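Local coordinates for penicillin-binding protein 2B (Streptococcus pneumoniae, PDB 2WAD) that is thought to cross-link peptides of adjacent glycan strands in cell-wall peptidoglycan, as a penicillin-binding transpeptidase of the elongation machinery, at residues A[344-348]-A[525-530]; A[439-443]-A[594-600]; A[632-636]-A[660-666]. Residues are numbered along the deposited sequence.

In the fold
All three contacts lie in the transpeptidase domain. Going from the N terminus, strand 342-348 enters the central antiparallel sheet; the chain then passes residues 439-443 before helix 525-536 returns to that strand and closes interaction 1. Interaction 2 closes later, when loop 594-600 reaches back to 439-443, so the loops of interactions 1 and 2 cross rather than nest. Interaction 3 follows both in series: 632-636 and 660-666 are separated by the neighbouring sheet strand 645-650. Interactions 1 and 3 seat helices on opposite faces of the same sheet and touch, Leu-528 O lying 4.0 Å from Val-635 CG1, whereas interaction 2 ties a helix end beside the inferred active-site serine to a loop.

Interaction 1: residues A[344-348]-A[525-530]; sequences YAVAL and PMQLAQ
Val-346 (chi1 t) lies over the first turn of helix 525-536, its CG1 3.6 Å from Ala-529 CB and 3.8 Å from Met-526 SD, while its CG2 sits 4.2 Å from Pro-525 CB. This is a helix laid on the central antiparallel sheet of the penicillin-binding transpeptidase fold, which is shared with serine beta-lactamases. Segment 344-348 is extended throughout. Residues 525-530 are helical, with Ala-529 N bonded to Pro-525 O at 2.9 Å. The two short axes run in roughly the same sense, at -38°, and approach to 7.8 Å; the closest CA pair is Val-346 and Ala-529, 6.1 Å apart.

Every second strand residue points CB at the helix, and no hydrogen bond joins the two segments: the contact is apolar and buried. Strand 342-348 finds its backbone partners in strands 355-363 and 645-650 instead. At one end, Tyr-344 (chi1 m) sets CB 3.6 Å from Pro-525 CG, but the ring leads away and its OH hydrogen-bonds Asp-373 OD2. Met-526 (chi t, p, p) brings SD to 4.2 Å from Leu-348 CD2. At the other end, Leu-348 (chi m, t) places CD1 3.8 Å from both Ala-529 CB and Gln-530 N.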
# COMPACT_ATOMS: atom_id res chain seq x y z
N TYR A 344 -0.60 -0.07 16.56
CA TYR A 344 0.05 0.23 15.28
C TYR A 344 1.18 1.23 15.53
O TYR A 344 1.06 2.08 16.40
CB TYR A 344 -0.99 0.82 14.29
CG TYR A 344 -2.04 -0.21 13.95
CD1 TYR A 344 -1.90 -1.04 12.84
CD2 TYR A 344 -3.13 -0.41 14.79
CE1 TYR A 344 -2.83 -2.03 12.55
CE2 TYR A 344 -4.06 -1.41 14.52
CZ TYR A 344 -3.90 -2.22 13.41
OH TYR A 344 -4.82 -3.21 13.15
N ALA A 345 2.26 1.13 14.76
CA ALA A 345 3.41 2.01 14.87
C ALA A 345 3.98 2.17 13.49
O ALA A 345 4.08 1.20 12.75
CB ALA A 345 4.49 1.42 15.79
N VAL A 346 4.39 3.39 13.16
CA VAL A 346 5.04 3.69 11.89
C VAL A 346 6.20 4.59 12.29
O VAL A 346 6.03 5.56 13.04
CB VAL A 346 4.11 4.50 10.91
CG1 VAL A 346 4.92 5.03 9.70
CG2 VAL A 346 2.98 3.65 10.39
N ALA A 347 7.39 4.23 11.82
CA ALA A 347 8.58 5.04 12.03
C ALA A 347 9.05 5.56 10.68
O ALA A 347 9.14 4.78 9.72
CB ALA A 347 9.71 4.15 12.65
N LEU A 348 9.42 6.84 10.62
CA LEU A 348 9.90 7.46 9.38
C LEU A 348 11.22 8.22 9.62
O LEU A 348 11.45 8.71 10.72
CB LEU A 348 8.88 8.50 8.89
CG LEU A 348 7.44 8.08 8.62
CD1 LEU A 348 6.59 9.27 8.15
CD2 LEU A 348 7.37 6.97 7.59
N PRO A 525 -2.37 5.60 11.03
CA PRO A 525 -1.08 5.71 11.71
C PRO A 525 -0.02 6.34 10.80
O PRO A 525 0.86 7.04 11.30
CB PRO A 525 -0.75 4.26 12.11
CG PRO A 525 -2.10 3.57 12.21
CD PRO A 525 -3.00 4.27 11.18
N MET A 526 -0.07 6.12 9.48
CA MET A 526 0.86 6.75 8.56
C MET A 526 0.72 8.27 8.57
O MET A 526 1.72 9.00 8.59
CB MET A 526 0.74 6.14 7.15
CG MET A 526 1.70 6.66 6.10
SD MET A 526 3.42 6.18 6.46
CE MET A 526 3.27 4.40 6.37
N GLN A 527 -0.52 8.77 8.56
CA GLN A 527 -0.78 10.22 8.66
C GLN A 527 -0.20 10.81 9.95
O GLN A 527 0.38 11.92 9.96
CB GLN A 527 -2.29 10.51 8.57
CG GLN A 527 -2.93 10.28 7.17
CD GLN A 527 -4.43 10.50 7.17
OE1 GLN A 527 -5.15 9.89 7.94
NE2 GLN A 527 -4.92 11.37 6.29
N LEU A 528 -0.38 10.08 11.06
CA LEU A 528 0.13 10.57 12.36
C LEU A 528 1.67 10.53 12.42
O LEU A 528 2.26 11.40 13.03
CB LEU A 528 -0.51 9.81 13.55
CG LEU A 528 -2.01 10.11 13.70
CD1 LEU A 528 -2.74 9.00 14.47
CD2 LEU A 528 -2.16 11.41 14.45
N ALA A 529 2.31 9.56 11.76
CA ALA A 529 3.76 9.64 11.61
C ALA A 529 4.23 10.82 10.75
O ALA A 529 5.24 11.44 11.05
CB ALA A 529 4.37 8.34 11.09
N GLN A 530 3.55 11.08 9.64
CA GLN A 530 3.98 12.16 8.74
C GLN A 530 3.83 13.48 9.49
O GLN A 530 4.61 14.40 9.29
CB GLN A 530 3.10 12.23 7.48
CG GLN A 530 3.54 13.31 6.45
CD GLN A 530 2.73 13.21 5.16
OE1 GLN A 530 1.49 13.18 5.20
NE2 GLN A 530 3.41 13.05 4.03

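Interaction 2: residues A[439-443]-A[594-600]; sequences ALEYS and GTSPLTT. Unlike the reference sequence in segment 594-600: Pro-597 (reference Gly).
Helix 436-442 ends in a Schellman motif whose C-prime residue, Ser-443 (phi/psi 62/49), probably opens the SxN motif, as in the penicillin-binding transpeptidases; loop 594-600 packs along this last turn. Tyr-442 and Leu-598 have the nearest CA atoms, 5.2 Å apart. The loop holds a type I turn, Ser-596 to Thr-599, closed by Thr-599 N to Ser-596 O at 3.1 Å. Within it Ser-596 OG accepts from Leu-598 N at 2.9 Å, an ST turn, with Pro-597, a departure from the reference sequence, at the second turn position.

Glu-441 is the main acceptor. The backbone O of Glu-441 accepts from Thr-600 N at 3.3 Å and has Thr-600 OG1 at 3.0 Å; that hydroxyl is also 2.5 Å from a water that donates to Leu-440 O at 3.1 Å. The extended side chain of Glu-441 (chi1 and chi2 t) carries OE2 into the loop, where it accepts from Thr-599 OG1 at 2.6 Å and from a second water, also at 2.6 Å, which in turn accepts from Thr-595 N at 2.9 Å. Thr-599 OG1 itself accepts from Ser-596 N at 3.2 Å. A CB on Gly-594 would clash with OE2, so glycine fits there.

Ser-443 OG bonds Lys-615 NZ and Ser-386 OG, the inferred acylated serine, and Lys-389 donates to Ser-443 O. The contact thus borders the active site. Tyr-442 CA makes a CA-H...O contact with Leu-598 O at 3.5 Å, and Leu-598 CB sits over the Tyr-442 ring face in a CH-pi contact, 3.9 Å from the centroid.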
# COMPACT_ATOMS: atom_id res chain seq x y z
N ALA A 439 1.04 24.74 27.47
CA ALA A 439 -0.11 24.07 26.89
C ALA A 439 0.24 22.71 26.28
O ALA A 439 -0.49 21.74 26.44
CB ALA A 439 -0.83 24.95 25.86
N LEU A 440 1.34 22.65 25.57
CA LEU A 440 1.77 21.36 25.01
C LEU A 440 2.30 20.44 26.12
O LEU A 440 1.94 19.25 26.17
CB LEU A 440 2.80 21.58 23.90
CG LEU A 440 2.23 22.14 22.58
CD1 LEU A 440 3.30 22.57 21.60
CD2 LEU A 440 1.32 21.16 21.88
N GLU A 441 3.11 21.00 27.02
CA GLU A 441 3.71 20.23 28.13
C GLU A 441 2.66 19.53 28.99
O GLU A 441 2.84 18.35 29.33
CB GLU A 441 4.64 21.09 28.99
CG GLU A 441 5.26 20.35 30.17
CD GLU A 441 6.21 21.22 31.00
OE1 GLU A 441 6.42 22.41 30.65
OE2 GLU A 441 6.76 20.73 32.01
N TYR A 442 1.57 20.25 29.29
CA TYR A 442 0.49 19.77 30.14
C TYR A 442 -0.69 19.13 29.42
O TYR A 442 -1.57 18.52 30.05
CB TYR A 442 -0.06 20.90 31.01
CG TYR A 442 0.95 21.75 31.72
CD1 TYR A 442 2.22 21.27 32.03
CD2 TYR A 442 0.62 23.04 32.12
CE1 TYR A 442 3.15 22.08 32.69
CE2 TYR A 442 1.53 23.84 32.79
CZ TYR A 442 2.80 23.37 33.06
OH TYR A 442 3.69 24.20 33.72
N SER A 443 -0.71 19.27 28.10
CA SER A 443 -1.83 18.80 27.30
C SER A 443 -3.12 19.53 27.67
O SER A 443 -4.15 18.91 27.90
CB SER A 443 -2.01 17.28 27.37
OG SER A 443 -2.68 16.78 26.21
N GLY A 594 10.23 17.98 31.28
CA GLY A 594 9.70 18.91 32.28
C GLY A 594 9.70 18.40 33.72
O GLY A 594 9.81 17.21 33.98
N THR A 595 9.52 19.31 34.67
CA THR A 595 9.55 18.93 36.08
C THR A 595 8.33 19.41 36.85
O THR A 595 8.39 19.55 38.08
CB THR A 595 10.80 19.49 36.77
OG1 THR A 595 10.79 20.92 36.64
CG2 THR A 595 12.08 18.92 36.13
N SER A 596 7.23 19.63 36.15
CA SER A 596 5.98 20.04 36.78
C SER A 596 5.16 18.81 37.17
O SER A 596 5.26 17.75 36.55
CB SER A 596 5.21 20.96 35.82
OG SER A 596 3.84 21.12 36.16
N PRO A 597 4.32 18.93 38.20
CA PRO A 597 3.35 17.86 38.42
C PRO A 597 2.43 17.63 37.21
O PRO A 597 1.78 16.57 37.13
CB PRO A 597 2.56 18.31 39.65
CG PRO A 597 3.17 19.61 40.10
CD PRO A 597 4.24 20.04 39.17
N LEU A 598 2.41 18.56 36.25
CA LEU A 598 1.54 18.44 35.08
C LEU A 598 2.28 17.99 33.82
O LEU A 598 1.67 17.84 32.77
CB LEU A 598 0.77 19.74 34.79
CG LEU A 598 -0.14 20.21 35.93
CD1 LEU A 598 -0.77 21.57 35.62
CD2 LEU A 598 -1.20 19.17 36.25
N THR A 599 3.59 17.83 33.92
CA THR A 599 4.36 17.31 32.81
C THR A 599 3.83 15.92 32.45
O THR A 599 3.73 15.04 33.31
CB THR A 599 5.84 17.22 33.16
OG1 THR A 599 6.36 18.55 33.30
CG2 THR A 599 6.59 16.50 32.02
N THR A 600 3.50 15.73 31.17
CA THR A 600 2.78 14.53 30.77
C THR A 600 3.67 13.42 30.21
O THR A 600 3.23 12.27 30.11
CB THR A 600 1.71 14.84 29.70
OG1 THR A 600 2.33 15.52 28.60
CG2 THR A 600 0.57 15.70 30.29
O HOH W 1 1.57 16.21 26.32
O HOH W 2 8.63 21.82 33.47

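Interaction 3: residues A[632-636]-A[660-666]; sequences TNAVA and NVGPAIA. Unlike the reference sequence in segment 660-666: Asn-660 (reference Gly), Ala-664 (reference Ser).
Thr-632, Ala-634 and Ala-666 lose the most surface where strand 634-638 meets the start of helix 661-676, a helix packed on one face of the central antiparallel sheet of the transpeptidase fold. The extended strand and the helix run in roughly the same sense, their short axes crossing at -33° and 7.7 Å apart. Thr-632 (chi1 90°, p), in the loop before the strand, sets CB 3.1 Å from Asn-660 OD1; its OG1 is buried without a partner in the model. Asn-660, replacing the reference glycine, is the N-cap residue: its OD1 accepts from Gly-662 N at 3.0 Å.

Ala-634 packs against Gly-662, which has no side chain there: the CA atoms are 5.3 Å apart, and Ala-634 CB lies 3.6 Å from Gly-662 C. Thr-632 O makes a CA-H...O contact with Gly-662 CA at 3.4 Å. One turn on, Ala-666 CB is 4.4 Å from Ala-634 CB and 4.3 Å from Ala-636 CB.

Strand 634-638 lies between strands 645-650 and 613-616, and helix 314-334 flanks the helix through Ile-665.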
# COMPACT_ATOMS: atom_id res chain seq x y z
N THR A 632 -4.46 5.75 24.08
CA THR A 632 -3.09 5.97 24.58
C THR A 632 -2.04 6.24 23.48
O THR A 632 -0.99 5.61 23.40
CB THR A 632 -2.66 4.88 25.60
OG1 THR A 632 -2.03 3.76 24.96
CG2 THR A 632 -3.87 4.35 26.33
N ASN A 633 -2.31 7.21 22.61
CA ASN A 633 -1.46 7.40 21.43
C ASN A 633 -0.23 8.24 21.78
O ASN A 633 -0.22 8.92 22.79
CB ASN A 633 -2.28 8.11 20.34
CG ASN A 633 -3.52 7.32 19.92
OD1 ASN A 633 -3.59 6.08 20.05
ND2 ASN A 633 -4.53 8.04 19.45
N ALA A 634 0.80 8.22 20.93
CA ALA A 634 1.99 9.02 21.22
C ALA A 634 2.71 9.29 19.90
O ALA A 634 2.71 8.45 19.02
CB ALA A 634 2.93 8.27 22.19
N VAL A 635 3.33 10.46 19.78
CA VAL A 635 4.23 10.76 18.67
C VAL A 635 5.55 11.28 19.26
O VAL A 635 5.55 11.88 20.33
CB VAL A 635 3.62 11.82 17.69
CG1 VAL A 635 2.35 11.30 17.05
CG2 VAL A 635 3.31 13.14 18.40
N ALA A 636 6.68 11.04 18.59
CA ALA A 636 7.99 11.43 19.11
C ALA A 636 8.99 11.56 17.97
O ALA A 636 8.82 10.94 16.92
CB ALA A 636 8.50 10.36 20.11
N ASN A 660 0.54 4.72 31.15
CA ASN A 660 0.29 4.92 29.71
C ASN A 660 1.44 4.36 28.88
O ASN A 660 2.51 4.95 28.82
CB ASN A 660 0.08 6.40 29.37
CG ASN A 660 -0.55 6.62 27.98
OD1 ASN A 660 -0.10 6.07 26.96
ND2 ASN A 660 -1.63 7.38 27.95
N VAL A 661 1.22 3.21 28.25
CA VAL A 661 2.31 2.55 27.52
C VAL A 661 2.66 3.22 26.19
O VAL A 661 3.67 2.88 25.59
CB VAL A 661 2.02 1.05 27.31
CG1 VAL A 661 1.75 0.36 28.67
CG2 VAL A 661 0.82 0.84 26.38
N GLY A 662 1.87 4.19 25.75
CA GLY A 662 2.11 4.82 24.45
C GLY A 662 3.51 5.40 24.31
O GLY A 662 4.25 5.00 23.43
N PRO A 663 3.87 6.34 25.18
CA PRO A 663 5.21 6.93 25.19
C PRO A 663 6.31 5.89 25.36
O PRO A 663 7.39 6.03 24.79
CB PRO A 663 5.17 7.84 26.43
CG PRO A 663 3.69 8.17 26.61
CD PRO A 663 2.94 6.99 26.12
N ALA A 664 6.04 4.82 26.11
CA ALA A 664 7.07 3.81 26.39
C ALA A 664 7.32 2.97 25.14
O ALA A 664 8.46 2.61 24.82
CB ALA A 664 6.66 2.92 27.58
N ILE A 665 6.26 2.67 24.41
CA ILE A 665 6.42 2.00 23.12
C ILE A 665 7.22 2.87 22.15
O ILE A 665 8.21 2.41 21.58
CB ILE A 665 5.08 1.57 22.49
CG1 ILE A 665 4.38 0.55 23.40
CG2 ILE A 665 5.31 0.97 21.11
CD1 ILE A 665 2.89 0.42 23.13
N ALA A 666 6.83 4.14 22.02
CA ALA A 666 7.55 5.11 21.18
C ALA A 666 9.04 5.18 21.53
O ALA A 666 9.92 5.16 20.67
CB ALA A 666 6.88 6.52 21.31